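Long-range contacts in D-aminoacyl-tRNA deacylase (Archaeoglobus fulgidus, PDB 1YQE), which probably hydrolyses D-aminoacyl-tRNA, with broad substrate specificity, to free tRNA and D-amino acid, as a zinc-dependent enzyme that recycles mischarged tRNA: residues T15-N19 against E161-R167; R86-H92 against A153-S159; R130-F134 against D166-V172; F136-V140 against H198-T204. All blocks are in the same frame, centred on the assembly; numbering follows the deposited sequence.

In the fold
Contact 2 is the buried centre: two antiparallel strands of the mixed sheet, joined by paired backbone hydrogen bonds. Contact 4, also largely buried, concerns an edge strand of that sheet, 135-138, which neighbours 88-92; its bonds link backbone to a threonine hydroxyl and to a loop carbonyl. Contacts 1 and 3 are only partly buried, each centred about 19 Å from the chain centre, and share Asp-166 and Arg-167. Contact 1 relies on a carbonyl, an amide side chain and a water, contact 3 on salt bridges. Lys-87 of contact 2 and Glu-163 of contact 1 form a salt bridge, while Phe-89 of contact 2 packs on Phe-134 and Ala-169 of contact 3.

Contact 1: residues T15-N19 against E161-R167; sequences TAGQN and EEEWKDR
Asn-19, in the m rotamer (chi1 -73°, chi2 -38°), makes the direct hydrogen bond of this contact: its ND2 donates to Trp-164 O at 3.2 Å. The first turn of helix 15-24 (Asn-19 N to Thr-15 O, 3.0 Å) lies against the short helix 161-164, which ends in a loop before Asp-166, the N-cap of helix 167-182. The CA atoms of Ala-16 and Trp-164 approach to 4.4 Å, those of Asn-19 and Arg-167 to 6.4 Å. A water accepts from Asn-19 ND2 (3.1 Å) and donates to both Trp-164 O and Asp-166 O (2.6 Å each). Thr-15, also m, places CG2 3.4 Å from Trp-164 O and 3.8 Å from Lys-165 CG. Ala-16 adds a CA-H...O contact to Trp-164 O (CA to O 3.5 Å), and its CB sits 4.1 Å from Trp-164 CB. Lys-165 (m, t, t, m) curls back so that NZ reaches Glu-161 OE2 at 3.1 Å, a salt bridge within its own segment. Trp-164 (chi1 -50°, chi2 -25°) carries its indole away from helix 15-24, and NE1 bonds to His-80 O. This is helix-to-helix packing focused on one C-terminal carbonyl near the pyrophosphate site, the Trp-164 side chain being about 6 Å from the bound pyrophosphate.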
# COMPACT_ATOMS: atom_id res chain seq x y z
N THR A 15 1.88 -11.80 14.18
CA THR A 15 0.75 -11.62 15.09
C THR A 15 -0.33 -10.69 14.52
O THR A 15 -1.52 -11.02 14.56
CB THR A 15 1.22 -11.04 16.44
OG1 THR A 15 2.15 -11.94 17.05
CG2 THR A 15 0.04 -10.84 17.37
N ALA A 16 0.09 -9.55 13.99
CA ALA A 16 -0.86 -8.59 13.42
C ALA A 16 -1.59 -9.24 12.25
O ALA A 16 -2.82 -9.18 12.16
CB ALA A 16 -0.13 -7.34 12.96
N GLY A 17 -0.83 -9.84 11.35
CA GLY A 17 -1.42 -10.49 10.19
C GLY A 17 -2.42 -11.56 10.59
O GLY A 17 -3.49 -11.69 9.98
N GLN A 18 -2.08 -12.34 11.62
CA GLN A 18 -2.95 -13.41 12.09
C GLN A 18 -4.26 -12.89 12.69
O GLN A 18 -5.32 -13.45 12.43
CB GLN A 18 -2.22 -14.27 13.13
CG GLN A 18 -1.13 -15.14 12.54
CD GLN A 18 -1.67 -16.08 11.48
OE1 GLN A 18 -2.56 -16.88 11.75
NE2 GLN A 18 -1.14 -15.98 10.27
N ASN A 19 -4.18 -11.82 13.48
CA ASN A 19 -5.40 -11.27 14.08
C ASN A 19 -6.30 -10.68 13.00
O ASN A 19 -7.52 -10.76 13.09
CB ASN A 19 -5.07 -10.21 15.13
CG ASN A 19 -4.50 -10.82 16.40
OD1 ASN A 19 -4.93 -11.88 16.84
ND2 ASN A 19 -3.55 -10.13 17.01
N GLU A 161 4.82 -4.65 19.51
CA GLU A 161 4.05 -5.84 19.87
C GLU A 161 2.74 -5.47 20.56
O GLU A 161 1.74 -6.18 20.44
CB GLU A 161 4.89 -6.74 20.78
CG GLU A 161 4.30 -8.12 21.01
CD GLU A 161 4.26 -8.95 19.74
OE1 GLU A 161 5.33 -9.21 19.16
OE2 GLU A 161 3.15 -9.35 19.33
N GLU A 162 2.75 -4.37 21.30
CA GLU A 162 1.54 -3.93 22.00
C GLU A 162 0.41 -3.73 21.00
O GLU A 162 -0.73 -4.12 21.24
CB GLU A 162 1.80 -2.63 22.75
CG GLU A 162 2.36 -2.83 24.15
CD GLU A 162 1.44 -3.65 25.02
OE1 GLU A 162 0.24 -3.30 25.11
OE2 GLU A 162 1.91 -4.65 25.61
N GLU A 163 0.74 -3.11 19.87
CA GLU A 163 -0.25 -2.85 18.83
C GLU A 163 -0.53 -4.08 17.97
O GLU A 163 -1.66 -4.29 17.53
CB GLU A 163 0.20 -1.69 17.95
CG GLU A 163 0.31 -0.35 18.67
CD GLU A 163 1.46 -0.30 19.66
OE1 GLU A 163 2.60 -0.60 19.27
OE2 GLU A 163 1.21 0.04 20.84
N TRP A 164 0.50 -4.89 17.72
CA TRP A 164 0.32 -6.08 16.89
C TRP A 164 -0.66 -7.07 17.52
O TRP A 164 -1.38 -7.78 16.81
CB TRP A 164 1.66 -6.78 16.65
CG TRP A 164 2.77 -5.89 16.18
CD1 TRP A 164 2.65 -4.70 15.51
CD2 TRP A 164 4.17 -6.12 16.34
NE1 TRP A 164 3.90 -4.18 15.24
CE2 TRP A 164 4.85 -5.03 15.74
CE3 TRP A 164 4.93 -7.14 16.93
CZ2 TRP A 164 6.24 -4.93 15.72
CZ3 TRP A 164 6.32 -7.04 16.91
CH2 TRP A 164 6.96 -5.94 16.31
N LYS A 165 -0.70 -7.11 18.85
CA LYS A 165 -1.59 -8.02 19.55
C LYS A 165 -2.96 -7.40 19.82
O LYS A 165 -3.85 -8.06 20.35
CB LYS A 165 -0.95 -8.45 20.88
CG LYS A 165 0.36 -9.20 20.73
CD LYS A 165 0.88 -9.65 22.08
CE LYS A 165 2.15 -10.48 21.95
NZ LYS A 165 1.95 -11.66 21.06
N ASP A 166 -3.12 -6.13 19.44
CA ASP A 166 -4.37 -5.42 19.65
C ASP A 166 -5.48 -6.04 18.80
O ASP A 166 -5.51 -5.87 17.58
CB ASP A 166 -4.19 -3.94 19.29
CG ASP A 166 -5.33 -3.07 19.80
OD1 ASP A 166 -6.50 -3.47 19.65
OD2 ASP A 166 -5.05 -1.98 20.34
N ARG A 167 -6.39 -6.75 19.46
CA ARG A 167 -7.50 -7.42 18.78
C ARG A 167 -8.43 -6.47 18.03
O ARG A 167 -8.79 -6.72 16.89
CB ARG A 167 -8.32 -8.23 19.78
CG ARG A 167 -8.31 -9.73 19.56
CD ARG A 167 -6.92 -10.32 19.77
NE ARG A 167 -6.96 -11.78 19.85
CZ ARG A 167 -5.89 -12.55 20.00
NH1 ARG A 167 -4.68 -12.01 20.09
NH2 ARG A 167 -6.03 -13.87 20.06
O HOH W 1 -3.79 -7.19 16.14

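Contact 2: residues R86-H92 against A153-S159; sequences RKIFTVH and AFYEIGS
Arg-86 begins the first segment with its carbonyl, O, accepting from Ser-159 OG (2.8 Å; Ser-159 chi1 m, after a cis peptide bond), while its guanidinium pairs with Glu-135. Lys-87 places CA 3.1 Å from Gly-158 O and sends NZ to Glu-163. At Ile-88 the strands form a hydrogen-bonded pair with Gly-158: Ile-88 N to Gly-158 O 2.7 Å, Gly-158 N to Ile-88 O 2.6 Å. Phe-89 (m) faces Ile-157 in a non-hydrogen-bonded pair, CA atoms 4.7 Å apart and Phe-89 CD1 4.3 Å from Ile-157 CG1. The two extended strands, 151° between N-to-C directions and 4.7 Å at closest approach, are antiparallel neighbours in the mixed sheet, and Glu-156 belongs to the pyrophosphate pocket. Thr-90 (p) pairs with Glu-156: Thr-90 N to Glu-156 O 3.1 Å, Glu-156 N to Thr-90 O 3.0 Å; Thr-90 OG1 bonds to Glu-139. Val-91 (t) sets CG2 4.2 Å from Tyr-155 CD2, on the face shared with Phe-89 and Ile-157 and packed by helices 114-125 and 167-182. His-92 N donates to Phe-154 O (3.2 Å) and Phe-154 N to His-92 O (2.7 Å); the His-92 (p) and Phe-154 (m) rings, planes at 23°, are slid apart, with centroids 5.1 Å apart.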
# COMPACT_ATOMS: atom_id res chain seq x y z
N ARG A 86 4.95 4.61 17.98
CA ARG A 86 3.63 5.22 17.82
C ARG A 86 2.56 4.20 17.45
O ARG A 86 2.86 3.19 16.81
CB ARG A 86 3.68 6.30 16.74
CG ARG A 86 4.53 7.51 17.07
CD ARG A 86 4.67 8.40 15.84
NE ARG A 86 3.37 8.67 15.24
CZ ARG A 86 3.20 9.34 14.10
NH1 ARG A 86 4.25 9.80 13.43
NH2 ARG A 86 1.97 9.54 13.63
N LYS A 87 1.32 4.46 17.85
CA LYS A 87 0.22 3.56 17.52
C LYS A 87 -0.35 4.07 16.20
O LYS A 87 -0.96 5.14 16.15
CB LYS A 87 -0.86 3.61 18.61
CG LYS A 87 -0.40 3.06 19.96
CD LYS A 87 -1.54 3.10 20.98
CE LYS A 87 -1.12 2.51 22.31
NZ LYS A 87 -0.83 1.05 22.21
N ILE A 88 -0.14 3.31 15.13
CA ILE A 88 -0.60 3.74 13.83
C ILE A 88 -1.12 2.65 12.91
O ILE A 88 -0.81 1.47 13.07
CB ILE A 88 0.52 4.49 13.06
CG1 ILE A 88 1.79 3.64 13.06
CG2 ILE A 88 0.79 5.86 13.68
CD1 ILE A 88 2.96 4.27 12.32
N PHE A 89 -1.93 3.08 11.95
CA PHE A 89 -2.46 2.21 10.91
C PHE A 89 -1.73 2.76 9.68
O PHE A 89 -1.74 3.96 9.47
CB PHE A 89 -3.97 2.43 10.71
CG PHE A 89 -4.81 1.94 11.85
CD1 PHE A 89 -4.89 0.58 12.13
CD2 PHE A 89 -5.57 2.82 12.61
CE1 PHE A 89 -5.70 0.10 13.16
CE2 PHE A 89 -6.39 2.36 13.64
CZ PHE A 89 -6.45 1.00 13.92
N THR A 90 -1.08 1.91 8.90
CA THR A 90 -0.38 2.44 7.73
C THR A 90 -0.71 1.73 6.43
O THR A 90 -1.26 0.62 6.42
CB THR A 90 1.16 2.40 7.91
OG1 THR A 90 1.61 1.04 7.82
CG2 THR A 90 1.56 2.98 9.26
N VAL A 91 -0.39 2.40 5.34
CA VAL A 91 -0.58 1.88 4.00
C VAL A 91 0.64 2.29 3.18
O VAL A 91 1.13 3.42 3.30
CB VAL A 91 -1.84 2.46 3.32
CG1 VAL A 91 -1.90 2.01 1.86
CG2 VAL A 91 -3.09 1.98 4.06
N HIS A 92 1.13 1.36 2.37
CA HIS A 92 2.27 1.64 1.49
C HIS A 92 2.41 0.51 0.49
O HIS A 92 1.87 -0.58 0.68
CB HIS A 92 3.57 1.77 2.29
CG HIS A 92 4.22 0.46 2.63
ND1 HIS A 92 3.88 -0.28 3.74
CD2 HIS A 92 5.20 -0.24 2.01
CE1 HIS A 92 4.62 -1.37 3.79
NE2 HIS A 92 5.44 -1.37 2.75
N ALA A 153 -0.56 -3.81 -2.14
CA ALA A 153 -0.24 -2.80 -1.13
C ALA A 153 -0.21 -3.48 0.22
O ALA A 153 -0.75 -4.58 0.39
CB ALA A 153 -1.28 -1.67 -1.14
N PHE A 154 0.45 -2.84 1.19
CA PHE A 154 0.54 -3.37 2.54
C PHE A 154 -0.35 -2.55 3.47
O PHE A 154 -0.29 -1.32 3.48
CB PHE A 154 1.99 -3.30 3.06
CG PHE A 154 2.85 -4.44 2.59
CD1 PHE A 154 3.21 -4.56 1.26
CD2 PHE A 154 3.31 -5.39 3.50
CE1 PHE A 154 4.01 -5.62 0.83
CE2 PHE A 154 4.11 -6.44 3.09
CZ PHE A 154 4.46 -6.56 1.75
N TYR A 155 -1.18 -3.26 4.23
CA TYR A 155 -2.10 -2.66 5.19
C TYR A 155 -1.60 -3.15 6.54
O TYR A 155 -1.69 -4.34 6.83
CB TYR A 155 -3.52 -3.14 4.89
CG TYR A 155 -3.92 -2.87 3.46
CD1 TYR A 155 -3.46 -3.68 2.41
CD2 TYR A 155 -4.70 -1.77 3.14
CE1 TYR A 155 -3.76 -3.38 1.08
CE2 TYR A 155 -5.01 -1.46 1.82
CZ TYR A 155 -4.54 -2.26 0.79
OH TYR A 155 -4.85 -1.93 -0.50
N GLU A 156 -1.08 -2.23 7.35
CA GLU A 156 -0.49 -2.63 8.62
C GLU A 156 -0.97 -1.93 9.88
O GLU A 156 -1.72 -0.95 9.83
CB GLU A 156 1.03 -2.46 8.51
CG GLU A 156 1.59 -2.90 7.16
CD GLU A 156 3.08 -2.63 7.02
OE1 GLU A 156 3.59 -1.67 7.63
OE2 GLU A 156 3.74 -3.39 6.27
N ILE A 157 -0.50 -2.46 11.00
CA ILE A 157 -0.80 -1.94 12.33
C ILE A 157 0.56 -1.74 13.01
O ILE A 157 1.34 -2.69 13.10
CB ILE A 157 -1.59 -2.95 13.18
CG1 ILE A 157 -2.93 -3.25 12.51
CG2 ILE A 157 -1.81 -2.41 14.58
CD1 ILE A 157 -3.74 -4.30 13.24
N GLY A 158 0.87 -0.54 13.42
CA GLY A 158 1.92 -0.55 14.42
C GLY A 158 1.80 0.39 15.61
O GLY A 158 0.73 0.91 15.93
N SER A 159 3.15 0.18 16.20
CA SER A 159 4.54 0.04 15.77
C SER A 159 5.29 -1.01 16.58
O SER A 159 6.42 -1.36 16.26
CB SER A 159 5.27 1.38 15.88
OG SER A 159 4.79 2.31 14.92
O HOH W 2 -3.74 -0.13 8.01
O HOH W 3 1.81 -0.14 5.33

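Contact 3: residues R130-F134 against D166-V172; sequences RKPEF and DREAAEV
This is a partly buried, salt-bridged contact between the loop joining helix 114-125 to strand 135-138 and the N-terminal turns of helix 167-182. The loop makes a type I beta turn from Lys-131 to Phe-134, closed by Phe-134 N to Lys-131 O at 2.9 Å; the CA atoms of Lys-131 and Ala-169 lie 7.2 Å apart, those of Arg-130 and Val-172 8.2 Å. Arg-130 (m, t, p) donates from NH2 to Glu-168 OE2 (2.8 Å) and from NH1 and NH2 to Glu-171 OE1 (3.1 and 3.2 Å), with Val-172 CG2 over one guanidinium face, 3.9 Å from Arg-130 CZ. Arg-130 NH1 also pairs with Glu-175. Lys-131, folded as m, m, m, t, puts NZ 2.9 Å from both Asp-166 OD2 and Glu-133 OE2; a water accepts from Lys-131 NZ (2.8 Å) and donates to Glu-168 OE1 (2.9 Å). The buried Phe-134 (m) sets CZ 4.1 Å from Ala-169 CB, and its ring also meets Phe-89 of the sheet. Asp-166, chi1 t, turns OD1 to accept from Ala-169 N at 2.9 Å, so one carboxylate serves both the loop and its own helix, the classic N-cap in which an acidic side chain satisfies a free first-turn amide.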
# COMPACT_ATOMS: atom_id res chain seq x y z
N ARG A 130 -12.97 4.90 16.70
CA ARG A 130 -13.21 3.74 17.56
C ARG A 130 -11.94 3.44 18.34
O ARG A 130 -11.99 2.85 19.42
CB ARG A 130 -13.60 2.52 16.73
CG ARG A 130 -15.07 2.48 16.32
CD ARG A 130 -15.39 1.16 15.63
NE ARG A 130 -14.95 0.03 16.43
CZ ARG A 130 -14.82 -1.21 15.97
NH1 ARG A 130 -15.10 -1.49 14.71
NH2 ARG A 130 -14.39 -2.18 16.78
N LYS A 131 -10.80 3.86 17.79
CA LYS A 131 -9.49 3.67 18.41
C LYS A 131 -8.82 5.04 18.45
O LYS A 131 -7.86 5.30 17.71
CB LYS A 131 -8.64 2.69 17.59
CG LYS A 131 -9.21 1.28 17.54
CD LYS A 131 -9.07 0.57 18.88
CE LYS A 131 -7.60 0.31 19.21
NZ LYS A 131 -7.41 -0.30 20.55
N PRO A 132 -9.31 5.93 19.32
CA PRO A 132 -8.79 7.29 19.50
C PRO A 132 -7.28 7.42 19.70
O PRO A 132 -6.69 8.42 19.29
CB PRO A 132 -9.57 7.80 20.71
CG PRO A 132 -10.86 7.06 20.62
CD PRO A 132 -10.39 5.67 20.29
N GLU A 133 -6.67 6.42 20.32
CA GLU A 133 -5.23 6.47 20.57
C GLU A 133 -4.41 6.18 19.32
O GLU A 133 -3.19 6.33 19.32
CB GLU A 133 -4.83 5.49 21.68
CG GLU A 133 -4.79 4.02 21.25
CD GLU A 133 -6.15 3.34 21.24
OE1 GLU A 133 -7.16 4.01 20.94
OE2 GLU A 133 -6.19 2.13 21.52
N PHE A 134 -5.09 5.76 18.25
CA PHE A 134 -4.42 5.44 16.99
C PHE A 134 -4.53 6.57 15.98
O PHE A 134 -5.48 7.34 15.98
CB PHE A 134 -4.99 4.17 16.37
CG PHE A 134 -4.37 2.91 16.87
CD1 PHE A 134 -4.62 2.45 18.16
CD2 PHE A 134 -3.51 2.17 16.06
CE1 PHE A 134 -4.02 1.28 18.63
CE2 PHE A 134 -2.92 1.00 16.52
CZ PHE A 134 -3.18 0.55 17.81
N ASP A 166 -3.12 -6.13 19.44
CA ASP A 166 -4.37 -5.42 19.65
C ASP A 166 -5.48 -6.04 18.80
O ASP A 166 -5.51 -5.87 17.58
CB ASP A 166 -4.19 -3.94 19.29
CG ASP A 166 -5.33 -3.07 19.80
OD1 ASP A 166 -6.50 -3.47 19.65
OD2 ASP A 166 -5.05 -1.98 20.34
N ARG A 167 -6.39 -6.75 19.46
CA ARG A 167 -7.50 -7.42 18.78
C ARG A 167 -8.43 -6.47 18.03
O ARG A 167 -8.79 -6.72 16.89
CB ARG A 167 -8.32 -8.23 19.78
CG ARG A 167 -8.31 -9.73 19.56
CD ARG A 167 -6.92 -10.32 19.77
NE ARG A 167 -6.96 -11.78 19.85
CZ ARG A 167 -5.89 -12.55 20.00
NH1 ARG A 167 -4.68 -12.01 20.09
NH2 ARG A 167 -6.03 -13.87 20.06
N GLU A 168 -8.83 -5.38 18.69
CA GLU A 168 -9.73 -4.43 18.06
C GLU A 168 -9.09 -3.67 16.91
O GLU A 168 -9.76 -3.33 15.94
CB GLU A 168 -10.28 -3.45 19.08
CG GLU A 168 -11.18 -2.40 18.46
CD GLU A 168 -12.04 -1.69 19.47
OE1 GLU A 168 -11.56 -1.45 20.60
OE2 GLU A 168 -13.18 -1.35 19.12
N ALA A 169 -7.80 -3.37 17.03
CA ALA A 169 -7.10 -2.66 15.96
C ALA A 169 -7.17 -3.53 14.70
O ALA A 169 -7.43 -3.03 13.61
CB ALA A 169 -5.64 -2.40 16.35
N ALA A 170 -6.96 -4.83 14.88
CA ALA A 170 -7.00 -5.77 13.75
C ALA A 170 -8.41 -5.89 13.19
O ALA A 170 -8.59 -6.09 11.99
CB ALA A 170 -6.50 -7.14 14.20
N GLU A 171 -9.40 -5.76 14.07
CA GLU A 171 -10.80 -5.86 13.67
C GLU A 171 -11.19 -4.63 12.84
O GLU A 171 -11.96 -4.73 11.88
CB GLU A 171 -11.67 -5.98 14.93
CG GLU A 171 -13.09 -6.48 14.71
CD GLU A 171 -13.97 -5.45 14.05
OE1 GLU A 171 -13.84 -4.25 14.39
OE2 GLU A 171 -14.82 -5.83 13.22
N VAL A 172 -10.65 -3.47 13.22
CA VAL A 172 -10.93 -2.24 12.49
C VAL A 172 -10.31 -2.33 11.10
O VAL A 172 -10.93 -1.94 10.11
CB VAL A 172 -10.39 -1.01 13.25
CG1 VAL A 172 -10.46 0.23 12.36
CG2 VAL A 172 -11.22 -0.78 14.51
O HOH W 4 -9.17 -1.83 22.15

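Contact 4: residues F136-V140 against H198-T204; sequences FTMEV and HYAPRQT
Tyr-199, Thr-204 and Met-138 lose the most surface here, where edge strand 135-138 of the mixed sheet meets the start of helix 201-209, which in the chain lies between strands 189-194 and 212-218 of the separate parallel sheet. Residues 136-140 run beside the loop that leads through Ala-200, the N-cap residue, into that helix; the nearest CA pairs include Glu-139 with Tyr-199 (4.6 Å) and Met-138 with Thr-204 (5.2 Å). Thr-204, chi1 m, holds OG1 between two backbones: it accepts from Met-138 N at 2.9 Å and donates to Ala-200 O at 2.8 Å. Its CG2 is 4.0 Å from Phe-136 CE2. Met-138 (m, m, m) starts toward the helix, CB 3.4 Å from Thr-204 OG1, but its end leads away. Tyr-199 (chi1 -78°, chi2 -43°) sets its ring edge near Glu-139, CE1 to Glu-139 CG being 4.0 Å, and its OH bonds to Asp-84 and His-80. Val-140 N donates to His-198 O (3.1 Å). The Glu-139 side chain lies about 5 Å from the bound pyrophosphate, its carboxylate bonded to Thr-90 and His-142. The amides of Met-138 and Val-140 are thus satisfied by a hydroxyl and a loop carbonyl instead of another strand.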
# COMPACT_ATOMS: atom_id res chain seq x y z
N PHE A 136 -3.78 7.49 11.64
CA PHE A 136 -3.51 6.91 10.33
C PHE A 136 -2.42 7.70 9.62
O PHE A 136 -2.33 8.91 9.76
CB PHE A 136 -4.74 6.93 9.43
CG PHE A 136 -4.40 6.68 7.99
CD1 PHE A 136 -4.02 5.41 7.56
CD2 PHE A 136 -4.36 7.73 7.08
CE1 PHE A 136 -3.59 5.19 6.26
CE2 PHE A 136 -3.93 7.52 5.77
CZ PHE A 136 -3.54 6.24 5.36
N THR A 137 -1.62 6.99 8.84
CA THR A 137 -0.57 7.64 8.08
C THR A 137 -0.12 6.76 6.93
O THR A 137 -0.14 5.53 7.01
CB THR A 137 0.66 7.97 8.96
OG1 THR A 137 1.56 8.80 8.22
CG2 THR A 137 1.39 6.70 9.37
N MET A 138 0.26 7.41 5.84
CA MET A 138 0.77 6.69 4.69
C MET A 138 2.24 6.47 5.03
O MET A 138 2.78 7.12 5.93
CB MET A 138 0.69 7.55 3.43
CG MET A 138 -0.69 7.71 2.84
SD MET A 138 -1.35 6.15 2.25
CE MET A 138 -0.33 5.88 0.79
N GLU A 139 2.86 5.54 4.32
CA GLU A 139 4.28 5.28 4.46
C GLU A 139 4.76 5.39 3.02
O GLU A 139 4.04 5.00 2.10
CB GLU A 139 4.56 3.86 4.95
CG GLU A 139 4.51 3.67 6.45
CD GLU A 139 4.89 2.26 6.85
OE1 GLU A 139 6.03 1.86 6.55
OE2 GLU A 139 4.05 1.56 7.45
N VAL A 140 5.95 5.95 2.81
CA VAL A 140 6.47 6.06 1.46
C VAL A 140 6.78 4.65 0.97
O VAL A 140 6.74 3.69 1.75
CB VAL A 140 7.77 6.89 1.43
CG1 VAL A 140 7.47 8.33 1.83
CG2 VAL A 140 8.79 6.27 2.37
N HIS A 198 9.54 9.97 5.77
CA HIS A 198 9.06 8.60 5.61
C HIS A 198 7.56 8.34 5.83
O HIS A 198 7.02 7.36 5.32
CB HIS A 198 9.87 7.64 6.50
CG HIS A 198 9.75 7.91 7.97
ND1 HIS A 198 10.13 9.11 8.54
CD2 HIS A 198 9.29 7.14 8.98
CE1 HIS A 198 9.92 9.06 9.84
NE2 HIS A 198 9.41 7.88 10.14
N TYR A 199 6.89 9.21 6.58
CA TYR A 199 5.46 9.04 6.81
C TYR A 199 4.61 9.92 5.90
O TYR A 199 3.41 10.11 6.14
CB TYR A 199 5.09 9.29 8.28
CG TYR A 199 5.44 8.14 9.21
CD1 TYR A 199 5.18 6.82 8.84
CD2 TYR A 199 5.98 8.38 10.47
CE1 TYR A 199 5.46 5.76 9.70
CE2 TYR A 199 6.27 7.32 11.35
CZ TYR A 199 6.01 6.01 10.95
OH TYR A 199 6.29 4.97 11.81
N ALA A 200 5.23 10.47 4.86
CA ALA A 200 4.55 11.30 3.87
C ALA A 200 3.35 12.09 4.40
O ALA A 200 2.20 11.74 4.11
CB ALA A 200 4.11 10.43 2.69
N PRO A 201 3.60 13.16 5.17
CA PRO A 201 2.55 14.01 5.76
C PRO A 201 1.58 14.61 4.74
O PRO A 201 0.36 14.51 4.90
CB PRO A 201 3.35 15.09 6.48
CG PRO A 201 4.66 14.43 6.78
CD PRO A 201 4.94 13.65 5.53
N ARG A 202 2.12 15.23 3.70
CA ARG A 202 1.28 15.85 2.67
C ARG A 202 0.42 14.79 1.99
O ARG A 202 -0.80 14.94 1.88
CB ARG A 202 2.14 16.56 1.62
CG ARG A 202 3.06 17.67 2.15
CD ARG A 202 2.30 18.89 2.65
NE ARG A 202 1.67 18.67 3.95
CZ ARG A 202 2.34 18.51 5.08
NH1 ARG A 202 3.67 18.55 5.09
NH2 ARG A 202 1.68 18.30 6.22
N GLN A 203 1.06 13.70 1.55
CA GLN A 203 0.34 12.62 0.88
C GLN A 203 -0.75 12.01 1.77
O GLN A 203 -1.81 11.62 1.28
CB GLN A 203 1.32 11.54 0.42
CG GLN A 203 2.31 12.01 -0.64
CD GLN A 203 3.63 12.47 -0.05
OE1 GLN A 203 3.66 13.19 0.95
NE2 GLN A 203 4.73 12.05 -0.67
N THR A 204 -0.48 11.92 3.07
CA THR A 204 -1.46 11.38 4.00
C THR A 204 -2.71 12.27 4.04
O THR A 204 -3.84 11.78 4.03
CB THR A 204 -0.86 11.28 5.43
OG1 THR A 204 0.19 10.30 5.44
CG2 THR A 204 -1.93 10.87 6.44